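Local coordinates for Mll2253 protein (Mesorhizobium loti, PDB 3Q63) that is of unknown function but, as an AHA1-family protein with the Bet v 1-like (START-related) helix-grip fold, may hold a small ligand or act on a protein partner, at residues N8-V12 and Y121-K125; V13-H19 and T102-M108; L89-F95 and R107-F113. All blocks are in the same frame, centred on the assembly; numbering follows the deposited sequence.

Contact 1: N8-V12 and Y121-K125; sequences NRTVV and YGGAK
The Tyr121 ring is sandwiched: Arg9 CD sits over the centre of one face, 4.3 Å from the ring centroid and 11° off its normal, a CH-pi contact, while Lys125 CG leans on the rim of the opposite face. The backbone of Thr10 meets the edge of the ring near its plane, and beyond CD the guanidinium of Arg9 lies nearly flat against the tyrosine, the planes 15° apart, with Tyr121 OH over its centre. This is the outer seam of a helix-grip fold, where the long helix 118-141 packs on the curved antiparallel sheet along one of its two outer strands, 9-17. Tyr121 reaches the strand because its ring swings away from the backbone N (chi1 -179°), and a long, flat aromatic can lie between the aliphatic parts of Arg9 and Lys125 where the short axes come to 8.5 Å. Next to it Val11 points toward the helix: CG2 is 3.5 Å from Tyr121 CE1 and 3.9 Å from Ala124 CB, the small alanine letting the helix come close. Replacing Tyr121 by an alanine would probably strip Arg9 and Lys125 of the surface they lie on and open a gap beside Val11. At the far end a water accepts a bond from Val12 N at 2.9 Å and a weak one from Lys125 NZ at 3.2 Å.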
loop_
_atom_site.group_PDB
_atom_site.type_symbol
_atom_site.label_atom_id
_atom_site.label_comp_id
_atom_site.label_asym_id
_atom_site.label_seq_id
_atom_site.Cartn_x
_atom_site.Cartn_y
_atom_site.Cartn_z
ATOM N N ASN B 8 7.826 16.619 16.698
ATOM C CA ASN B 8 6.974 15.426 16.391
ATOM C C ASN B 8 5.489 15.749 16.320
ATOM O O ASN B 8 4.907 16.236 17.288
ATOM C CB ASN B 8 7.194 14.332 17.434
ATOM C CG ASN B 8 8.191 13.298 16.975
ATOM O OD1 ASN B 8 9.246 13.641 16.449
ATOM N ND2 ASN B 8 7.864 12.024 17.168
ATOM N N ARG B 9 4.877 15.459 15.176
ATOM C CA ARG B 9 3.457 15.726 14.986
ATOM C C ARG B 9 2.622 14.460 15.149
ATOM O O ARG B 9 3.156 13.353 15.242
ATOM C CB ARG B 9 3.200 16.333 13.600
ATOM C CG ARG B 9 4.086 17.533 13.249
ATOM C CD ARG B 9 3.369 18.520 12.317
ATOM N NE ARG B 9 2.342 19.269 13.042
ATOM C CZ ARG B 9 1.529 20.176 12.504
ATOM N NH1 ARG B 9 0.636 20.791 13.273
ATOM N NH2 ARG B 9 1.602 20.468 11.208
ATOM N N THR B 10 1.309 14.629 15.176
ATOM C CA THR B 10 0.414 13.501 15.339
ATOM C C THR B 10 -0.820 13.675 14.472
ATOM O O THR B 10 -1.386 14.761 14.402
ATOM C CB THR B 10 -0.002 13.350 16.808
ATOM O OG1 THR B 10 -1.037 12.365 16.914
ATOM C CG2 THR B 10 -0.516 14.667 17.342
ATOM N N VAL B 11 -1.221 12.605 13.798
ATOM C CA VAL B 11 -2.389 12.646 12.940
ATOM C C VAL B 11 -3.623 12.175 13.702
ATOM O O VAL B 11 -3.613 11.121 14.336
ATOM C CB VAL B 11 -2.185 11.760 11.697
ATOM C CG1 VAL B 11 -3.436 11.763 10.835
ATOM C CG2 VAL B 11 -0.989 12.267 10.900
ATOM N N VAL B 12 -4.683 12.972 13.646
ATOM C CA VAL B 12 -5.925 12.627 14.327
ATOM C C VAL B 12 -7.075 12.609 13.325
ATOM O O VAL B 12 -7.236 13.538 12.537
ATOM C CB VAL B 12 -6.255 13.641 15.445
ATOM C CG1 VAL B 12 -7.514 13.194 16.198
ATOM C CG2 VAL B 12 -5.082 13.763 16.395
ATOM N N TYR B 121 3.514 12.335 7.217
ATOM C CA TYR B 121 2.456 12.994 7.980
ATOM C C TYR B 121 1.224 13.217 7.112
ATOM O O TYR B 121 0.111 12.837 7.480
ATOM C CB TYR B 121 2.948 14.347 8.512
ATOM C CG TYR B 121 1.923 15.093 9.342
ATOM C CD1 TYR B 121 1.565 14.643 10.611
ATOM C CD2 TYR B 121 1.292 16.233 8.848
ATOM C CE1 TYR B 121 0.601 15.310 11.370
ATOM C CE2 TYR B 121 0.325 16.906 9.598
ATOM C CZ TYR B 121 -0.016 16.438 10.855
ATOM O OH TYR B 121 -0.981 17.088 11.593
ATOM N N GLY B 122 1.439 13.839 5.956
ATOM C CA GLY B 122 0.347 14.126 5.042
ATOM C C GLY B 122 -0.311 12.889 4.467
ATOM O O GLY B 122 -1.520 12.874 4.243
ATOM N N GLY B 123 0.485 11.857 4.214
ATOM C CA GLY B 123 -0.053 10.627 3.666
ATOM C C GLY B 123 -1.040 9.976 4.618
ATOM O O GLY B 123 -2.057 9.425 4.195
ATOM N N ALA B 124 -0.739 10.040 5.910
ATOM C CA ALA B 124 -1.605 9.460 6.924
ATOM C C ALA B 124 -2.880 10.284 7.079
ATOM O O ALA B 124 -3.952 9.739 7.339
ATOM C CB ALA B 124 -0.865 9.377 8.260
ATOM N N LYS B 125 -2.758 11.599 6.914
ATOM C CA LYS B 125 -3.905 12.493 7.038
ATOM C C LYS B 125 -4.996 12.167 6.035
ATOM O O LYS B 125 -6.178 12.235 6.358
ATOM C CB LYS B 125 -3.480 13.954 6.856
ATOM C CG LYS B 125 -2.743 14.553 8.050
ATOM C CD LYS B 125 -2.507 16.048 7.859
ATOM C CE LYS B 125 -3.806 16.836 7.962
ATOM N NZ LYS B 125 -4.323 16.916 9.365
HETATM O O HOH W 1 -4.402 15.453 12.194
#

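Contact 2: V13-H19 and T102-M108; sequences VERQISH and TGTHLRM
Glu14 overlaps its diagonal neighbour His105: OE1 comes to the edge of the imidazole, in its plane, 3.2 Å from His105 CE1, with carboxylate and ring almost perpendicular (85°). The CG atoms of Glu14 and Arg107 lie side by side, while the Arg107 guanidinium turns away to Glu109. Polar, flexible residues suit this outer face. Three antiparallel hydrogen-bonded pairs, Val13 with Met108, Arg15 with Leu106 and Ile17 with Thr104, hold outer strand 9-17 of the helix-grip sheet to strand 103-113. The apolar side chains of these pairs face inward, where Ile17 CD1 meets Leu106 CD2 at 4.0 Å and Val13 CG2 meets the selenomethionine CE of Met108 at 4.1 Å; helices 118-141 and 21-29 lie against this side. Beyond the last pair the chain turns at Ser18, the centre of an inverse gamma turn. Thr104 OG1, placed opposite its own carbonyl carbon (chi1 -43°), reaches His19 O at 2.7 Å, while His19 NE2 is bonded to Asp140. Gly103 fits here because a CB would run into Ile17 O. A water accepts from Gln16 NE2 and also bonds Ser18 OG and Thr102 OG1, while the amide's protein partner is Thr100. The chemistry thus divides largely by face: mostly polar groups beside Glu14 and His105, mostly hydrocarbon on the other, where Arg15 leads its charged end away to bond Glu14 O and the buried Thr104 hydroxyl gives its proton to His19 O.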
loop_
_atom_site.group_PDB
_atom_site.type_symbol
_atom_site.label_atom_id
_atom_site.label_comp_id
_atom_site.label_asym_id
_atom_site.label_seq_id
_atom_site.Cartn_x
_atom_site.Cartn_y
_atom_site.Cartn_z
ATOM N N VAL B 13 -7.857 11.536 13.356
ATOM C CA VAL B 13 -9.005 11.381 12.479
ATOM C C VAL B 13 -10.167 10.861 13.329
ATOM O O VAL B 13 -10.000 9.933 14.122
ATOM C CB VAL B 13 -8.713 10.390 11.322
ATOM C CG1 VAL B 13 -9.945 10.229 10.448
ATOM C CG2 VAL B 13 -7.547 10.907 10.471
ATOM N N GLU B 14 -11.335 11.481 13.184
ATOM C CA GLU B 14 -12.513 11.081 13.957
ATOM C C GLU B 14 -13.685 10.812 13.026
ATOM O O GLU B 14 -13.799 11.417 11.961
ATOM C CB GLU B 14 -12.873 12.178 14.965
ATOM C CG GLU B 14 -11.710 12.578 15.873
ATOM C CD GLU B 14 -12.100 13.579 16.950
ATOM O OE1 GLU B 14 -12.632 13.154 17.990
ATOM O OE2 GLU B 14 -11.872 14.793 16.757
ATOM N N ARG B 15 -14.561 9.904 13.436
ATOM C CA ARG B 15 -15.700 9.533 12.623
ATOM C C ARG B 15 -16.835 9.055 13.507
ATOM O O ARG B 15 -16.600 8.433 14.543
ATOM C CB ARG B 15 -15.316 8.399 11.657
ATOM C CG ARG B 15 -14.301 8.765 10.553
ATOM C CD ARG B 15 -14.999 9.241 9.282
ATOM N NE ARG B 15 -14.070 9.497 8.179
ATOM C CZ ARG B 15 -13.245 10.540 8.113
ATOM N NH1 ARG B 15 -13.225 11.441 9.085
ATOM N NH2 ARG B 15 -12.437 10.686 7.070
ATOM N N GLN B 16 -18.062 9.365 13.108
ATOM C CA GLN B 16 -19.237 8.910 13.847
ATOM C C GLN B 16 -19.711 7.704 13.046
ATOM O O GLN B 16 -20.044 7.831 11.867
ATOM C CB GLN B 16 -20.320 9.995 13.864
ATOM C CG GLN B 16 -21.644 9.550 14.468
ATOM C CD GLN B 16 -21.504 9.053 15.897
ATOM O OE1 GLN B 16 -20.982 9.751 16.774
ATOM N NE2 GLN B 16 -21.982 7.841 16.142
ATOM N N ILE B 17 -19.723 6.537 13.678
ATOM C CA ILE B 17 -20.130 5.305 13.008
ATOM C C ILE B 17 -21.479 4.815 13.514
ATOM O O ILE B 17 -21.677 4.642 14.720
ATOM C CB ILE B 17 -19.071 4.189 13.210
ATOM C CG1 ILE B 17 -17.716 4.660 12.664
ATOM C CG2 ILE B 17 -19.509 2.913 12.504
ATOM C CD1 ILE B 17 -16.596 3.637 12.800
ATOM N N SER B 18 -22.400 4.597 12.578
ATOM C CA SER B 18 -23.752 4.146 12.890
ATOM C C SER B 18 -23.851 2.649 13.179
ATOM O O SER B 18 -24.707 1.953 12.624
ATOM C CB SER B 18 -24.696 4.501 11.737
ATOM O OG SER B 18 -24.859 5.902 11.633
ATOM N N HIS B 19 -22.969 2.162 14.042
ATOM C CA HIS B 19 -22.950 0.763 14.428
ATOM C C HIS B 19 -22.524 0.703 15.886
ATOM O O HIS B 19 -21.843 1.602 16.377
ATOM C CB HIS B 19 -21.967 -0.023 13.550
ATOM C CG HIS B 19 -22.368 -0.077 12.111
ATOM N ND1 HIS B 19 -23.270 -1.001 11.627
ATOM C CD2 HIS B 19 -22.057 0.728 11.066
ATOM C CE1 HIS B 19 -23.500 -0.760 10.349
ATOM N NE2 HIS B 19 -22.778 0.286 9.984
ATOM N N THR B 102 -26.618 6.739 18.631
ATOM C CA THR B 102 -26.838 6.144 17.316
ATOM C C THR B 102 -25.731 5.180 16.879
ATOM O O THR B 102 -25.799 4.606 15.791
ATOM C CB THR B 102 -27.005 7.228 16.205
ATOM O OG1 THR B 102 -25.782 7.958 16.052
ATOM C CG2 THR B 102 -28.117 8.199 16.568
ATOM N N GLY B 103 -24.711 5.003 17.711
ATOM C CA GLY B 103 -23.647 4.086 17.344
ATOM C C GLY B 103 -22.373 4.197 18.152
ATOM O O GLY B 103 -22.366 3.986 19.364
ATOM N N THR B 104 -21.282 4.542 17.476
ATOM C CA THR B 104 -19.999 4.648 18.142
ATOM C C THR B 104 -19.129 5.722 17.526
ATOM O O THR B 104 -18.987 5.797 16.307
ATOM C CB THR B 104 -19.220 3.336 18.044
ATOM O OG1 THR B 104 -20.103 2.233 18.284
ATOM C CG2 THR B 104 -18.103 3.318 19.072
ATOM N N HIS B 105 -18.545 6.555 18.375
ATOM C CA HIS B 105 -17.659 7.594 17.889
ATOM C C HIS B 105 -16.237 7.022 17.936
ATOM O O HIS B 105 -15.774 6.572 18.983
ATOM C CB HIS B 105 -17.781 8.845 18.760
ATOM C CG HIS B 105 -16.777 9.906 18.435
ATOM N ND1 HIS B 105 -15.463 9.839 18.847
ATOM C CD2 HIS B 105 -16.888 11.052 17.722
ATOM C CE1 HIS B 105 -14.811 10.897 18.405
ATOM N NE2 HIS B 105 -15.651 11.649 17.718
ATOM N N LEU B 106 -15.559 7.034 16.792
ATOM C CA LEU B 106 -14.206 6.500 16.683
ATOM C C LEU B 106 -13.151 7.585 16.464
ATOM O O LEU B 106 -13.314 8.450 15.605
ATOM C CB LEU B 106 -14.130 5.499 15.518
ATOM C CG LEU B 106 -12.743 4.930 15.190
ATOM C CD1 LEU B 106 -12.262 4.094 16.359
ATOM C CD2 LEU B 106 -12.778 4.091 13.916
ATOM N N ARG B 107 -12.080 7.536 17.251
ATOM C CA ARG B 107 -10.975 8.478 17.109
ATOM C C ARG B 107 -9.722 7.658 16.851
ATOM O O ARG B 107 -9.497 6.637 17.503
ATOM C CB ARG B 107 -10.763 9.299 18.384
ATOM C CG ARG B 107 -9.661 10.353 18.255
ATOM C CD ARG B 107 -9.456 11.131 19.551
ATOM N NE ARG B 107 -8.835 10.308 20.584
ATOM C CZ ARG B 107 -8.663 10.692 21.844
ATOM N NH1 ARG B 107 -9.069 11.894 22.233
ATOM N NH2 ARG B 107 -8.088 9.872 22.717
HETATM N N MSE B 108 -8.913 8.094 15.896
HETATM C CA MSE B 108 -7.672 7.402 15.581
HETATM C C MSE B 108 -6.563 8.422 15.744
HETATM O O MSE B 108 -6.605 9.500 15.146
HETATM C CB MSE B 108 -7.707 6.887 14.143
HETATM C CG MSE B 108 -6.563 5.954 13.746
HETATM SE SE MSE B 108 -4.788 6.763 13.659
HETATM C CE MSE B 108 -5.142 8.261 12.489
HETATM O O HOH W 2 -24.043 7.039 14.325
#

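Contact 3: L89-F95 and R107-F113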
loop_
_atom_site.group_PDB
_atom_site.type_symbol
_atom_site.label_atom_id
_atom_site.label_comp_id
_atom_site.label_asym_id
_atom_site.label_seq_id
_atom_site.Cartn_x
_atom_site.Cartn_y
_atom_site.Cartn_z
ATOM N N LEU B 89 9.853 5.066 9.351
ATOM C CA LEU B 89 8.695 5.387 10.182
ATOM C C LEU B 89 8.628 4.667 11.517
ATOM O O LEU B 89 8.834 3.462 11.607
ATOM C CB LEU B 89 7.413 5.110 9.390
ATOM C CG LEU B 89 6.053 5.523 9.964
ATOM C CD1 LEU B 89 6.022 7.024 10.232
ATOM C CD2 LEU B 89 4.966 5.144 8.968
ATOM N N ARG B 90 8.325 5.432 12.557
ATOM C CA ARG B 90 8.196 4.906 13.905
ATOM C C ARG B 90 6.998 5.634 14.506
ATOM O O ARG B 90 7.058 6.837 14.782
ATOM C CB ARG B 90 9.459 5.209 14.705
ATOM C CG ARG B 90 9.452 4.652 16.105
ATOM C CD ARG B 90 10.748 4.990 16.815
ATOM N NE ARG B 90 10.781 4.448 18.171
ATOM C CZ ARG B 90 9.982 4.847 19.156
ATOM N NH1 ARG B 90 10.084 4.291 20.353
ATOM N NH2 ARG B 90 9.088 5.807 18.945
ATOM N N SER B 91 5.900 4.915 14.704
ATOM C CA SER B 91 4.712 5.571 15.234
ATOM C C SER B 91 3.794 4.642 16.006
ATOM O O SER B 91 3.937 3.416 15.972
ATOM C CB SER B 91 3.927 6.195 14.082
ATOM O OG SER B 91 3.355 5.184 13.268
ATOM N N VAL B 92 2.840 5.251 16.697
ATOM C CA VAL B 92 1.861 4.511 17.473
ATOM C C VAL B 92 0.464 4.905 17.009
ATOM O O VAL B 92 0.135 6.089 16.932
ATOM C CB VAL B 92 1.965 4.817 18.986
ATOM C CG1 VAL B 92 0.855 4.097 19.734
ATOM C CG2 VAL B 92 3.320 4.383 19.507
ATOM N N VAL B 93 -0.345 3.902 16.694
ATOM C CA VAL B 93 -1.712 4.117 16.260
ATOM C C VAL B 93 -2.622 3.688 17.407
ATOM O O VAL B 93 -2.520 2.559 17.880
ATOM C CB VAL B 93 -2.057 3.256 15.010
ATOM C CG1 VAL B 93 -3.554 3.325 14.728
ATOM C CG2 VAL B 93 -1.278 3.753 13.788
ATOM N N THR B 94 -3.494 4.585 17.863
ATOM C CA THR B 94 -4.416 4.265 18.958
ATOM C C THR B 94 -5.857 4.580 18.554
ATOM O O THR B 94 -6.159 5.689 18.113
ATOM C CB THR B 94 -4.067 5.059 20.258
ATOM O OG1 THR B 94 -2.751 4.703 20.704
ATOM C CG2 THR B 94 -5.069 4.736 21.369
ATOM N N PHE B 95 -6.739 3.593 18.693
ATOM C CA PHE B 95 -8.158 3.761 18.362
ATOM C C PHE B 95 -8.926 3.931 19.664
ATOM O O PHE B 95 -8.654 3.233 20.640
ATOM C CB PHE B 95 -8.705 2.524 17.639
ATOM C CG PHE B 95 -8.040 2.240 16.325
ATOM C CD1 PHE B 95 -8.451 2.894 15.162
ATOM C CD2 PHE B 95 -6.989 1.331 16.250
ATOM C CE1 PHE B 95 -7.823 2.641 13.942
ATOM C CE2 PHE B 95 -6.351 1.071 15.034
ATOM C CZ PHE B 95 -6.770 1.729 13.878
ATOM N N ARG B 107 -12.080 7.536 17.251
ATOM C CA ARG B 107 -10.975 8.478 17.109
ATOM C C ARG B 107 -9.722 7.658 16.851
ATOM O O ARG B 107 -9.497 6.637 17.503
ATOM C CB ARG B 107 -10.763 9.299 18.384
ATOM C CG ARG B 107 -9.661 10.353 18.255
ATOM C CD ARG B 107 -9.456 11.131 19.551
ATOM N NE ARG B 107 -8.835 10.308 20.584
ATOM C CZ ARG B 107 -8.663 10.692 21.844
ATOM N NH1 ARG B 107 -9.069 11.894 22.233
ATOM N NH2 ARG B 107 -8.088 9.872 22.717
HETATM N N MSE B 108 -8.913 8.094 15.896
HETATM C CA MSE B 108 -7.672 7.402 15.581
HETATM C C MSE B 108 -6.563 8.422 15.744
HETATM O O MSE B 108 -6.605 9.500 15.146
HETATM C CB MSE B 108 -7.707 6.887 14.143
HETATM C CG MSE B 108 -6.563 5.954 13.746
HETATM SE SE MSE B 108 -4.788 6.763 13.659
HETATM C CE MSE B 108 -5.142 8.261 12.489
ATOM N N GLU B 109 -5.588 8.097 16.584
ATOM C CA GLU B 109 -4.456 8.983 16.794
ATOM C C GLU B 109 -3.204 8.208 16.421
ATOM O O GLU B 109 -2.968 7.116 16.933
ATOM C CB GLU B 109 -4.353 9.423 18.256
ATOM C CG GLU B 109 -5.469 10.336 18.733
ATOM C CD GLU B 109 -5.376 10.608 20.224
ATOM O OE1 GLU B 109 -5.677 9.684 21.020
ATOM O OE2 GLU B 109 -4.995 11.740 20.598
ATOM N N GLN B 110 -2.422 8.769 15.509
ATOM C CA GLN B 110 -1.177 8.157 15.076
ATOM C C GLN B 110 -0.084 9.195 15.298
ATOM O O GLN B 110 -0.009 10.199 14.583
ATOM C CB GLN B 110 -1.234 7.762 13.596
ATOM C CG GLN B 110 0.122 7.307 13.034
ATOM C CD GLN B 110 0.021 6.667 11.667
ATOM O OE1 GLN B 110 -0.805 7.061 10.848
ATOM N NE2 GLN B 110 0.883 5.685 11.403
ATOM N N SER B 111 0.754 8.946 16.296
ATOM C CA SER B 111 1.826 9.857 16.652
ATOM C C SER B 111 3.186 9.236 16.392
ATOM O O SER B 111 3.299 8.020 16.257
ATOM C CB SER B 111 1.716 10.209 18.127
ATOM O OG SER B 111 1.758 9.016 18.885
ATOM N N GLY B 112 4.219 10.073 16.340
ATOM C CA GLY B 112 5.566 9.581 16.105
ATOM C C GLY B 112 6.194 10.172 14.862
ATOM O O GLY B 112 7.357 9.915 14.561
ATOM N N PHE B 113 5.419 10.965 14.132
ATOM C CA PHE B 113 5.899 11.595 12.909
ATOM C C PHE B 113 6.941 12.673 13.214
ATOM O O PHE B 113 6.670 13.616 13.954
ATOM C CB PHE B 113 4.722 12.209 12.150
ATOM C CG PHE B 113 3.782 11.192 11.563
ATOM C CD1 PHE B 113 4.163 10.435 10.456
ATOM C CD2 PHE B 113 2.527 10.975 12.127
ATOM C CE1 PHE B 113 3.313 9.478 9.920
ATOM C CE2 PHE B 113 1.666 10.018 11.600
ATOM C CZ PHE B 113 2.058 9.266 10.492
HETATM O O HOH W 3 8.708 8.330 12.884
HETATM O O HOH W 4 -1.114 7.699 18.981
HETATM O O HOH W 5 -7.686 7.351 19.866
#
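Gln110 and Ser91 make the side-chain hydrogen bond of this contact: Gln110 NE2 donates to Ser91 OG at 3.1 Å, nearly straight (162°), with the serine oxygen in the amide plane. The glutamine arrives fully extended, CG trans to N (chi1 171°), and its amide slides past Val93, whose CG2 lies 3.8 Å from Gln110 NE2. On the same face Val93 CG1 touches the selenium of Met108, and Phe95 CE1 presses on Met108 CG at 3.5 Å; the flexible methionine chain, here selenomethionine, bends at chi2 and chi3 to lie against both a branched residue and a ring. Farther along, Leu89 CD1 reaches Phe113 CE1 at 3.7 Å, adding to this buried layer. The backbone beneath is a beta hairpin. Strands 92-95 and 107-113 are joined by paired hydrogen bonds, Val92 with Ser111 and Thr94 with Glu109, the shortest being Thr94 N to Glu109 O at 2.7 Å. Gly112 takes a positive phi, and a CB on it would collide with Arg90 O, so a residue without a side chain suits this end. On the opposite face, Arg107 NH2 and Glu109 OE1 form a salt bridge at 3.0 Å, the carboxylate carbon above the guanidinium plane, toward its rim; one water accepts from Arg107 NE and lies 2.9 Å from Thr94 O. In the second shell, Trp128 NE1 of helix 118-141 bonds Gln110 OE1, and Ser91 OG also bonds Trp78 O. The amide is thereby gripped at both ends, which fixes which way round it lies. A buried polar group is thus satisfied within an apolar layer, and its chain of bonds, from Trp128 through Gln110 and Ser91 to Trp78 O, ties helix 118-141 through the hairpin to the loop that follows strand 73-77.

From the N terminus, strand 9-17 enters contact 1 with residues 8-12, which wait for helix 118-141 to close the longest loop, and contact 2 with residues 13-19, the rest of the strand and the turn after it, which meet 102-108. Contact 3 begins at 89-95 and closes only a short loop through the hairpin turn to 107-113. Contacts 2 and 3 cross along the chain and share Arg107 and Met108, while both fall within the span bounded by contact 1. Strand 103-113 is therefore the common middle member, with strand 9-17 on one side and 92-100 on the other. Contact 1 then fastens the C-terminal helix to the edge strand; backbone bonds from Arg9 and Val11 to Phe113 and Gln110 join it to contact 3.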